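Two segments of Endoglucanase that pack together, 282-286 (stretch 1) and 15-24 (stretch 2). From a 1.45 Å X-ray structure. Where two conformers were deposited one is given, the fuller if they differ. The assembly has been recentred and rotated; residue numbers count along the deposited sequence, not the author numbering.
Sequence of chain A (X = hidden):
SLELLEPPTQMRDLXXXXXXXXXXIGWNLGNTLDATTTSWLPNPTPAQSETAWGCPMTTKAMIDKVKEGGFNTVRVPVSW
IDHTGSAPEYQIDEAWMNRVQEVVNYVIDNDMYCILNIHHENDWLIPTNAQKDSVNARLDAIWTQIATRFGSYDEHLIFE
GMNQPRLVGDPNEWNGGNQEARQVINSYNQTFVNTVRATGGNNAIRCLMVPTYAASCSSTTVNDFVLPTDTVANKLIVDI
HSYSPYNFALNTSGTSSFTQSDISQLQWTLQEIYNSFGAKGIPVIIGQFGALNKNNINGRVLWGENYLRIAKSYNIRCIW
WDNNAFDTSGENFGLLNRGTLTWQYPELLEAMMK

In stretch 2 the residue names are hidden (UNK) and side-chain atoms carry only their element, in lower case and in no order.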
# COMPACT_ATOMS: atom_id res chain seq x y z
N ILE A 282 -10.04 3.44 -15.57
CA ILE A 282 -9.63 3.80 -14.21
C ILE A 282 -8.31 3.09 -13.94
O ILE A 282 -8.28 1.86 -13.81
CB ILE A 282 -10.68 3.42 -13.17
CG1 ILE A 282 -12.01 4.11 -13.43
CG2 ILE A 282 -10.18 3.80 -11.77
CD1 ILE A 282 -13.07 3.75 -12.42
N PRO A 283 -7.20 3.81 -13.82
CA PRO A 283 -5.93 3.14 -13.53
C PRO A 283 -5.99 2.38 -12.21
O PRO A 283 -6.65 2.80 -11.25
CB PRO A 283 -4.92 4.30 -13.45
CG PRO A 283 -5.54 5.39 -14.22
CD PRO A 283 -7.03 5.26 -14.03
N VAL A 284 -5.30 1.25 -12.17
CA VAL A 284 -5.30 0.39 -11.00
C VAL A 284 -3.92 -0.24 -10.82
O VAL A 284 -3.23 -0.56 -11.79
CB VAL A 284 -6.42 -0.69 -11.07
CG1 VAL A 284 -6.22 -1.58 -12.29
CG2 VAL A 284 -6.48 -1.50 -9.78
N ILE A 285 -3.53 -0.42 -9.56
CA ILE A 285 -2.27 -1.04 -9.18
C ILE A 285 -2.57 -2.07 -8.10
O ILE A 285 -3.49 -1.89 -7.30
CB ILE A 285 -1.25 0.01 -8.69
CG1 ILE A 285 0.13 -0.61 -8.51
CG2 ILE A 285 -1.73 0.66 -7.38
CD1 ILE A 285 1.24 0.41 -8.38
N ILE A 286 -1.81 -3.16 -8.09
CA ILE A 286 -1.87 -4.13 -6.99
C ILE A 286 -0.80 -3.70 -6.00
O ILE A 286 0.38 -4.02 -6.12
CB ILE A 286 -1.71 -5.58 -7.48
CG1 ILE A 286 -2.94 -5.96 -8.31
CG2 ILE A 286 -1.55 -6.52 -6.29
CD1 ILE A 286 -2.77 -7.22 -9.14
N UNK A 15 0.29 11.67 -16.75
CA UNK A 15 -0.94 11.05 -16.29
C UNK A 15 -0.63 9.82 -15.43
O UNK A 15 0.49 9.28 -15.43
c UNK A 15 -1.79 10.58 -17.46
o UNK A 15 -1.13 9.49 -18.12
c UNK A 15 -2.02 11.70 -18.44
N UNK A 16 -1.65 9.35 -14.72
CA UNK A 16 -1.47 8.16 -13.90
C UNK A 16 -1.05 6.97 -14.75
O UNK A 16 -0.18 6.18 -14.35
c UNK A 16 -2.77 7.84 -13.15
N UNK A 17 -1.66 6.80 -15.92
CA UNK A 17 -1.27 5.70 -16.79
C UNK A 17 0.19 5.82 -17.19
O UNK A 17 0.92 4.81 -17.21
o UNK A 17 -3.48 5.33 -17.71
c UNK A 17 -2.15 5.67 -18.04
N UNK A 18 0.64 7.03 -17.54
CA UNK A 18 2.04 7.22 -17.92
C UNK A 18 2.98 6.90 -16.77
O UNK A 18 4.03 6.28 -16.98
o UNK A 18 1.56 11.27 -19.31
c UNK A 18 1.67 8.91 -19.80
c UNK A 18 2.25 8.65 -18.42
n UNK A 18 1.71 10.67 -21.47
c UNK A 18 1.64 10.39 -20.17
N UNK A 19 2.63 7.31 -15.55
CA UNK A 19 3.48 7.02 -14.40
C UNK A 19 3.53 5.52 -14.15
O UNK A 19 4.61 4.95 -13.93
c UNK A 19 2.95 7.77 -13.19
c UNK A 19 3.69 6.34 -11.28
c UNK A 19 3.29 8.76 -10.90
c UNK A 19 3.77 7.72 -11.91
N UNK A 20 2.37 4.85 -14.21
CA UNK A 20 2.35 3.41 -13.99
C UNK A 20 3.18 2.67 -15.04
O UNK A 20 3.73 1.60 -14.74
c UNK A 20 0.11 3.33 -12.74
c UNK A 20 0.56 2.62 -11.48
c UNK A 20 0.90 2.90 -13.97
c UNK A 20 -1.39 3.11 -12.98
N UNK A 21 3.30 3.21 -16.25
CA UNK A 21 4.11 2.57 -17.28
C UNK A 21 5.60 2.73 -17.04
O UNK A 21 6.40 2.03 -17.67
o UNK A 21 2.04 1.39 -18.65
c UNK A 21 3.73 3.08 -18.67
c UNK A 21 2.46 2.44 -19.19
o UNK A 21 1.86 3.00 -20.14
N UNK A 22 5.99 3.63 -16.14
CA UNK A 22 7.39 3.73 -15.73
C UNK A 22 7.73 2.80 -14.57
O UNK A 22 8.91 2.48 -14.38
o UNK A 22 8.84 7.65 -15.33
c UNK A 22 7.41 6.13 -16.45
c UNK A 22 7.71 5.17 -15.34
c UNK A 22 8.27 7.36 -16.41
o UNK A 22 8.40 8.04 -17.45
N UNK A 23 6.73 2.38 -13.78
CA UNK A 23 6.95 1.40 -12.73
C UNK A 23 7.21 0.04 -13.36
O UNK A 23 6.58 -0.34 -14.35
c UNK A 23 5.79 0.22 -10.85
c UNK A 23 5.65 2.73 -11.05
c UNK A 23 5.73 1.39 -11.79
c UNK A 23 4.50 2.87 -10.07
N UNK A 24 8.18 -0.69 -12.80
CA UNK A 24 8.44 -2.07 -13.23
C UNK A 24 7.74 -3.03 -12.28
O UNK A 24 6.70 -3.61 -12.62
c UNK A 24 10.59 -1.54 -14.46
o UNK A 24 10.58 -1.99 -12.08
c UNK A 24 9.95 -2.34 -13.31

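Position 15 has one side-chain carbon carrying an oxygen and a second carbon, the branched hydroxyl of threonine, and it stays clear of stretch 1. Thr15 sits right before the helix, where its OG1 accepts from the backbone N of position 18 at 3.1 Å, a capping bond.

Position 16 has a single side-chain carbon, so it is alanine. Its CB points toward stretch 1; with only this one carbon on the helix side, the ring packs 3.8 Å away from Ala16 CB to Pro283 CG.

At position 17 a carbon is followed by one oxygen, the mark of serine. Ser17 points sideways, with OG 4.1 Å from Pro283 CG, a contact at the exposed border that makes no hydrogen bond across the stretches. Here the backbones come nearest, Pro283 CA to Ser17 CA measuring 6.2 Å.

Position 18 shows three carbons, the third bearing an oxygen and a nitrogen. One oxygen and one nitrogen on the third carbon make a primary amide, one carbon longer than asparagine: glutamine. Gln18 does not reach stretch 1; instead its OE1 accepts from Thr15 N at 2.9 Å, so the two residues bond to each other in both directions.

Position 19 has four carbons forked at the second, hence leucine. Leu19 is buried, but no closer than 7.0 Å to stretch 1.

Position 20 has the same four carbons and the same fork, again leucine, now aimed toward the strand. Leu20 CD1 meets Pro283 CB at 3.8 Å, while CD2 meets Ile285 CD1 at 3.9 Å.

Position 21 has two carbons, the second with two oxygens: aspartate, out of reach.

Position 22 adds a carbon before the paired oxygens: glutamate. Glu22 also misses stretch 1, its carboxylate hydrogen-bonded elsewhere in the structure.

Position 23 has four carbons forked at the first, with one arm two carbons long: isoleucine. Ile23 CD1 approaches Ile285 CD1 at 4.4 Å, a looser contact.

Position 24 repeats one carbon bearing an oxygen and a carbon: threonine, out of reach.

The contact is small and apolar, burying 222 Å² without a hydrogen bond across it. Pro283 and Ile285 point toward the helix while Val284 between them points away, the alternation of an extended chain. Ala16 and Leu20, four residues apart, answer from one helical face. The rule is small beside the proline, large between proline and isoleucine, and most polar side chains make no contact with stretch 1, Ser17 touching only at the edge.

Stretch 2 (15-24) TASQLLDEIT
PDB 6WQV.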